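Local coordinates for protein thiaminase-I (Naegleria gruberi, PDB 4HCW) that belongs to a thiaminase family whose members have a two-lobed alpha/beta fold resembling that of periplasmic binding proteins, at residues P15-W20 / V27-L32; D35-Q40 / I283-T288. All coordinates share one frame; numbering follows the deposited sequence.

Contact 1 (P15-W20 / V27-L32); sequences PYLPSW and VKLINL
Ser19 and Trp20 pair with Lys28 and Val27 in a small two-stranded antiparallel beta hairpin that runs directly into helix 29-34. Trp20 and Val27 form the hydrogen-bonded pair: Trp20 N reaches Val27 O at 2.8 Å, and Val27 N returns to Trp20 O at 3.1 Å. Ser19 and Lys28 are the adjacent non-hydrogen-bonded pair, with their side chains on the face away from those of Trp20 and Val27. The pairing then passes from strand to helix. Lys28 is the N-cap residue, and just after it Leu29 N donates to Pro18 O (3.2 Å, N-H...O 162°), lying in the plane of that carbonyl. The proline oxygen thus serves a first-turn N-H that has no acceptor earlier in its own helix.

Leu29 and Trp20 supply much of the apolar contact. Leu29 has CG anti to the backbone N (chi1 -178°), and its two methyls fork between neighbouring side chains: CD1 meets the benzo edge of the Trp20 indole in the ring plane, 3.6 Å from CH2, while CD2 lies 3.8 Å from CG of the Pro18 ring. At the same indole edge, near the ring plane, lies Val27 O, 3.4 Å from Trp20 CE3; the Val27 CG1 methyl makes a looser contact with CE3. Beyond the paired residues, on the other side of Pro18 and Leu29, Leu17 and Ile30 cross at about a right angle and touch through their CD1 methyls at 3.8 Å.

Beyond the hairpin, Pro18 packs on the loop residues Glu233, Cys236 and Thr301, and Trp20 leans on Glu237. Ile30 and Pro15 both rest on Glu50 of strand 44-50, which sets the start of helix 29-34 against the main mixed sheet, where that strand runs beside strand 8-13.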
loop_
_atom_site.group_PDB
_atom_site.type_symbol
_atom_site.label_atom_id
_atom_site.label_comp_id
_atom_site.label_asym_id
_atom_site.label_seq_id
_atom_site.Cartn_x
_atom_site.Cartn_y
_atom_site.Cartn_z
ATOM N N PRO A 15 2.369 7.883 -7.861
ATOM C CA PRO A 15 3.691 7.861 -8.495
ATOM C C PRO A 15 4.619 6.775 -7.958
ATOM O O PRO A 15 5.687 6.555 -8.530
ATOM C CB PRO A 15 4.253 9.237 -8.141
ATOM C CG PRO A 15 3.667 9.525 -6.798
ATOM C CD PRO A 15 2.297 8.878 -6.775
ATOM N N TYR A 16 4.222 6.110 -6.880
ATOM C CA TYR A 16 5.096 5.131 -6.242
ATOM C C TYR A 16 4.859 3.707 -6.736
ATOM O O TYR A 16 4.449 2.828 -5.977
ATOM C CB TYR A 16 4.983 5.221 -4.720
ATOM C CG TYR A 16 5.395 6.571 -4.179
ATOM C CD1 TYR A 16 6.727 6.854 -3.911
ATOM C CD2 TYR A 16 4.454 7.565 -3.949
ATOM C CE1 TYR A 16 7.110 8.088 -3.422
ATOM C CE2 TYR A 16 4.828 8.802 -3.462
ATOM C CZ TYR A 16 6.157 9.057 -3.199
ATOM O OH TYR A 16 6.537 10.285 -2.712
ATOM N N LEU A 17 5.126 3.498 -8.022
ATOM C CA LEU A 17 5.077 2.178 -8.634
ATOM C C LEU A 17 6.509 1.674 -8.798
ATOM O O LEU A 17 7.446 2.470 -8.787
ATOM C CB LEU A 17 4.364 2.254 -9.988
ATOM C CG LEU A 17 2.877 2.608 -9.942
ATOM C CD1 LEU A 17 2.257 2.516 -11.327
ATOM C CD2 LEU A 17 2.141 1.711 -8.960
ATOM N N PRO A 18 6.689 0.349 -8.940
ATOM C CA PRO A 18 8.045 -0.205 -9.037
ATOM C C PRO A 18 8.819 0.292 -10.256
ATOM O O PRO A 18 8.235 0.872 -11.172
ATOM C CB PRO A 18 7.799 -1.713 -9.159
ATOM C CG PRO A 18 6.392 -1.838 -9.648
ATOM C CD PRO A 18 5.667 -0.711 -8.985
ATOM N N SER A 19 10.129 0.068 -10.252
ATOM C CA SER A 19 10.970 0.416 -11.390
ATOM C C SER A 19 12.023 -0.663 -11.614
ATOM O O SER A 19 12.271 -1.489 -10.735
ATOM C CB SER A 19 11.643 1.774 -11.178
ATOM O OG SER A 19 12.616 1.710 -10.150
ATOM N N TRP A 20 12.635 -0.654 -12.793
ATOM C CA TRP A 20 13.671 -1.626 -13.123
ATOM C C TRP A 20 15.001 -0.936 -13.392
ATOM O O TRP A 20 15.040 0.264 -13.663
ATOM C CB TRP A 20 13.258 -2.462 -14.336
ATOM C CG TRP A 20 12.084 -3.353 -14.074
ATOM C CD1 TRP A 20 12.118 -4.643 -13.632
ATOM C CD2 TRP A 20 10.699 -3.021 -14.239
ATOM N NE1 TRP A 20 10.840 -5.135 -13.510
ATOM C CE2 TRP A 20 9.954 -4.162 -13.877
ATOM C CE3 TRP A 20 10.021 -1.873 -14.657
ATOM C CZ2 TRP A 20 8.562 -4.185 -13.920
ATOM C CZ3 TRP A 20 8.639 -1.900 -14.699
ATOM C CH2 TRP A 20 7.925 -3.048 -14.332
ATOM N N VAL A 27 13.909 2.225 -15.713
ATOM C CA VAL A 27 12.591 2.127 -16.330
ATOM C C VAL A 27 11.491 2.137 -15.273
ATOM O O VAL A 27 11.385 1.215 -14.467
ATOM C CB VAL A 27 12.458 0.853 -17.182
ATOM C CG1 VAL A 27 11.055 0.747 -17.761
ATOM C CG2 VAL A 27 13.499 0.846 -18.290
ATOM N N LYS A 28 10.677 3.187 -15.283
ATOM C CA LYS A 28 9.579 3.318 -14.332
ATOM C C LYS A 28 8.293 2.731 -14.897
ATOM O O LYS A 28 7.921 3.015 -16.035
ATOM C CB LYS A 28 9.361 4.787 -13.968
ATOM C CG LYS A 28 10.450 5.390 -13.095
ATOM C CD LYS A 28 10.877 6.752 -13.617
ATOM C CE LYS A 28 11.120 7.734 -12.483
ATOM N NZ LYS A 28 9.846 8.119 -11.812
ATOM N N LEU A 29 7.616 1.915 -14.095
ATOM C CA LEU A 29 6.356 1.307 -14.507
ATOM C C LEU A 29 5.283 2.370 -14.711
ATOM O O LEU A 29 4.386 2.210 -15.539
ATOM C CB LEU A 29 5.887 0.285 -13.469
ATOM C CG LEU A 29 4.599 -0.471 -13.802
ATOM C CD1 LEU A 29 4.801 -1.363 -15.018
ATOM C CD2 LEU A 29 4.118 -1.281 -12.610
ATOM N N ILE A 30 5.385 3.457 -13.953
ATOM C CA ILE A 30 4.426 4.551 -14.049
ATOM C C ILE A 30 4.473 5.206 -15.432
ATOM O O ILE A 30 3.464 5.715 -15.921
ATOM C CB ILE A 30 4.648 5.605 -12.934
ATOM C CG1 ILE A 30 3.510 6.628 -12.918
ATOM C CG2 ILE A 30 6.002 6.290 -13.088
ATOM C CD1 ILE A 30 2.142 6.015 -12.710
ATOM N N ASN A 31 5.642 5.172 -16.064
ATOM C CA ASN A 31 5.797 5.719 -17.406
ATOM C C ASN A 31 5.190 4.806 -18.464
ATOM O O ASN A 31 4.619 5.276 -19.449
ATOM C CB ASN A 31 7.271 5.985 -17.718
ATOM C CG ASN A 31 7.835 7.143 -16.917
ATOM O OD1 ASN A 31 7.102 8.042 -16.505
ATOM N ND2 ASN A 31 9.146 7.127 -16.698
ATOM N N LEU A 32 5.315 3.498 -18.256
ATOM C CA LEU A 32 4.736 2.523 -19.171
ATOM C C LEU A 32 3.214 2.611 -19.159
ATOM O O LEU A 32 2.571 2.526 -20.204
ATOM C CB LEU A 32 5.183 1.105 -18.809
ATOM C CG LEU A 32 6.678 0.804 -18.932
ATOM C CD1 LEU A 32 6.951 -0.669 -18.674
ATOM C CD2 LEU A 32 7.201 1.222 -20.300
#

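Contact 2 (D35-Q40 / I283-T288); sequences DVLPTQ and IKNLLT
Leu37 and Pro38, in the loop that follows helix 29-34, pack against Asn285 and Leu286 near the C-terminal end of helix 275-288. The loop belongs to a beta-alpha-beta crossover: strand 8-13, helix 29-34 and strand 44-50, the two strands lying parallel and side by side in the main sheet. No hydrogen bond joins the two segments.

The apolar part is a meeting of two leucines at about a right angle. Leu286 directs its CD2 methyl at the fork of Leu37, 3.7 Å from Leu37 CD1 and also 3.7 Å from Leu37 CD2, so one methyl touches both branches. Leu37 has CG anti to its carbonyl carbon (chi1 -52°), which brings that fork round to the helix. Both leucines also lie on Leu13 of strand 8-13; Leu37 reaches Val292 of helix 290-298 as well, and Leu286 touches Leu265 of strand 260-267.

The mixed part is an amide against a proline ring. Asn285 and Pro38 approach from opposite directions, and the amide nitrogen meets the ring carbons: Asn285 ND2 is 3.2 Å from Pro38 CD and 3.7 Å from Pro38 CG. The other end of the amide is tied to the helix's own side of the contact, Asn285 OD1 accepting a hydrogen bond from Asn289 ND2.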
loop_
_atom_site.group_PDB
_atom_site.type_symbol
_atom_site.label_atom_id
_atom_site.label_comp_id
_atom_site.label_asym_id
_atom_site.label_seq_id
_atom_site.Cartn_x
_atom_site.Cartn_y
_atom_site.Cartn_z
ATOM N N ASP A 35 1.869 5.912 -20.832
ATOM C CA ASP A 35 1.906 5.895 -22.291
ATOM C C ASP A 35 0.761 5.081 -22.894
ATOM O O ASP A 35 0.597 5.036 -24.113
ATOM C CB ASP A 35 3.253 5.362 -22.789
ATOM C CG ASP A 35 4.415 6.266 -22.416
ATOM O OD1 ASP A 35 4.197 7.487 -22.266
ATOM O OD2 ASP A 35 5.546 5.756 -22.274
ATOM N N VAL A 36 -0.028 4.443 -22.035
ATOM C CA VAL A 36 -1.148 3.618 -22.477
ATOM C C VAL A 36 -2.474 4.358 -22.297
ATOM O O VAL A 36 -3.418 4.167 -23.065
ATOM C CB VAL A 36 -1.183 2.275 -21.710
ATOM C CG1 VAL A 36 -2.425 1.473 -22.065
ATOM C CG2 VAL A 36 0.073 1.469 -21.999
ATOM N N LEU A 37 -2.530 5.217 -21.285
ATOM C CA LEU A 37 -3.742 5.967 -20.977
ATOM C C LEU A 37 -4.099 6.959 -22.083
ATOM O O LEU A 37 -3.217 7.599 -22.657
ATOM C CB LEU A 37 -3.583 6.701 -19.645
ATOM C CG LEU A 37 -3.128 5.827 -18.475
ATOM C CD1 LEU A 37 -3.034 6.641 -17.194
ATOM C CD2 LEU A 37 -4.059 4.638 -18.298
ATOM N N PRO A 38 -5.400 7.084 -22.387
ATOM C CA PRO A 38 -5.903 7.990 -23.424
ATOM C C PRO A 38 -5.891 9.446 -22.970
ATOM O O PRO A 38 -6.244 9.740 -21.827
ATOM C CB PRO A 38 -7.344 7.517 -23.623
ATOM C CG PRO A 38 -7.730 6.951 -22.305
ATOM C CD PRO A 38 -6.486 6.309 -21.760
ATOM N N THR A 39 -5.491 10.344 -23.864
ATOM C CA THR A 39 -5.422 11.766 -23.544
ATOM C C THR A 39 -6.614 12.537 -24.106
ATOM O O THR A 39 -6.618 13.768 -24.118
ATOM C CB THR A 39 -4.116 12.397 -24.064
ATOM O OG1 THR A 39 -3.944 12.070 -25.449
ATOM C CG2 THR A 39 -2.923 11.874 -23.278
ATOM N N GLN A 40 -7.624 11.806 -24.566
ATOM C CA GLN A 40 -8.821 12.422 -25.130
ATOM C C GLN A 40 -10.042 11.543 -24.883
ATOM O O GLN A 40 -10.268 10.563 -25.594
ATOM C CB GLN A 40 -8.641 12.661 -26.630
ATOM N N ILE A 283 -11.362 6.848 -14.660
ATOM C CA ILE A 283 -11.146 5.935 -13.546
ATOM C C ILE A 283 -11.524 4.499 -13.909
ATOM O O ILE A 283 -10.798 3.559 -13.579
ATOM C CB ILE A 283 -11.935 6.397 -12.306
ATOM C CG1 ILE A 283 -11.316 7.681 -11.747
ATOM C CG2 ILE A 283 -11.966 5.311 -11.241
ATOM C CD1 ILE A 283 -12.169 8.376 -10.720
ATOM N N LYS A 284 -12.649 4.340 -14.599
ATOM C CA LYS A 284 -13.105 3.019 -15.025
ATOM C C LYS A 284 -12.077 2.374 -15.944
ATOM O O LYS A 284 -11.908 1.156 -15.946
ATOM C CB LYS A 284 -14.461 3.113 -15.727
ATOM N N ASN A 285 -11.386 3.200 -16.720
ATOM C CA ASN A 285 -10.310 2.718 -17.571
ATOM C C ASN A 285 -9.114 2.267 -16.743
ATOM O O ASN A 285 -8.585 1.179 -16.948
ATOM C CB ASN A 285 -9.882 3.799 -18.563
ATOM C CG ASN A 285 -8.858 3.298 -19.560
ATOM O OD1 ASN A 285 -8.952 2.173 -20.053
ATOM N ND2 ASN A 285 -7.864 4.126 -19.854
ATOM N N LEU A 286 -8.699 3.108 -15.800
ATOM C CA LEU A 286 -7.548 2.816 -14.948
ATOM C C LEU A 286 -7.697 1.523 -14.150
ATOM O O LEU A 286 -6.703 0.894 -13.788
ATOM C CB LEU A 286 -7.290 3.976 -13.983
ATOM C CG LEU A 286 -6.448 5.147 -14.490
ATOM C CD1 LEU A 286 -6.445 6.270 -13.469
ATOM C CD2 LEU A 286 -5.031 4.686 -14.778
ATOM N N LEU A 287 -8.937 1.128 -13.883
ATOM C CA LEU A 287 -9.195 -0.009 -13.009
ATOM C C LEU A 287 -9.632 -1.274 -13.747
ATOM O O LEU A 287 -9.543 -2.372 -13.199
ATOM C CB LEU A 287 -10.240 0.363 -11.955
ATOM C CG LEU A 287 -9.935 1.609 -11.120
ATOM C CD1 LEU A 287 -11.016 1.840 -10.077
ATOM C CD2 LEU A 287 -8.570 1.496 -10.466
ATOM N N THR A 288 -10.097 -1.126 -14.983
ATOM C CA THR A 288 -10.645 -2.267 -15.717
ATOM C C THR A 288 -9.904 -2.610 -17.012
ATOM O O THR A 288 -10.078 -3.702 -17.553
ATOM C CB THR A 288 -12.145 -2.078 -16.028
ATOM O OG1 THR A 288 -12.320 -0.935 -16.876
ATOM C CG2 THR A 288 -12.936 -1.879 -14.743
#

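How the contacts relate
Contact 1 and contact 2 follow one another along the chain: only residues 33 and 34 separate segment 27-32 of the first from segment 35-40 of the second, so helix 29-34 leads from one into the other. Their centres are 16 Å apart, and they do not otherwise touch. Contact 1 is local, with six residues between its segments in one hairpin, whereas contact 2 bridges 242 residues to bring helix 275-288 against the exit from the crossover helix. Both lie on the same side of the chain's centre, about 15 Å and 21 Å from it between centres. Contact 1 thus involves the first turn of helix 29-34, and contact 2 the loop that leaves it.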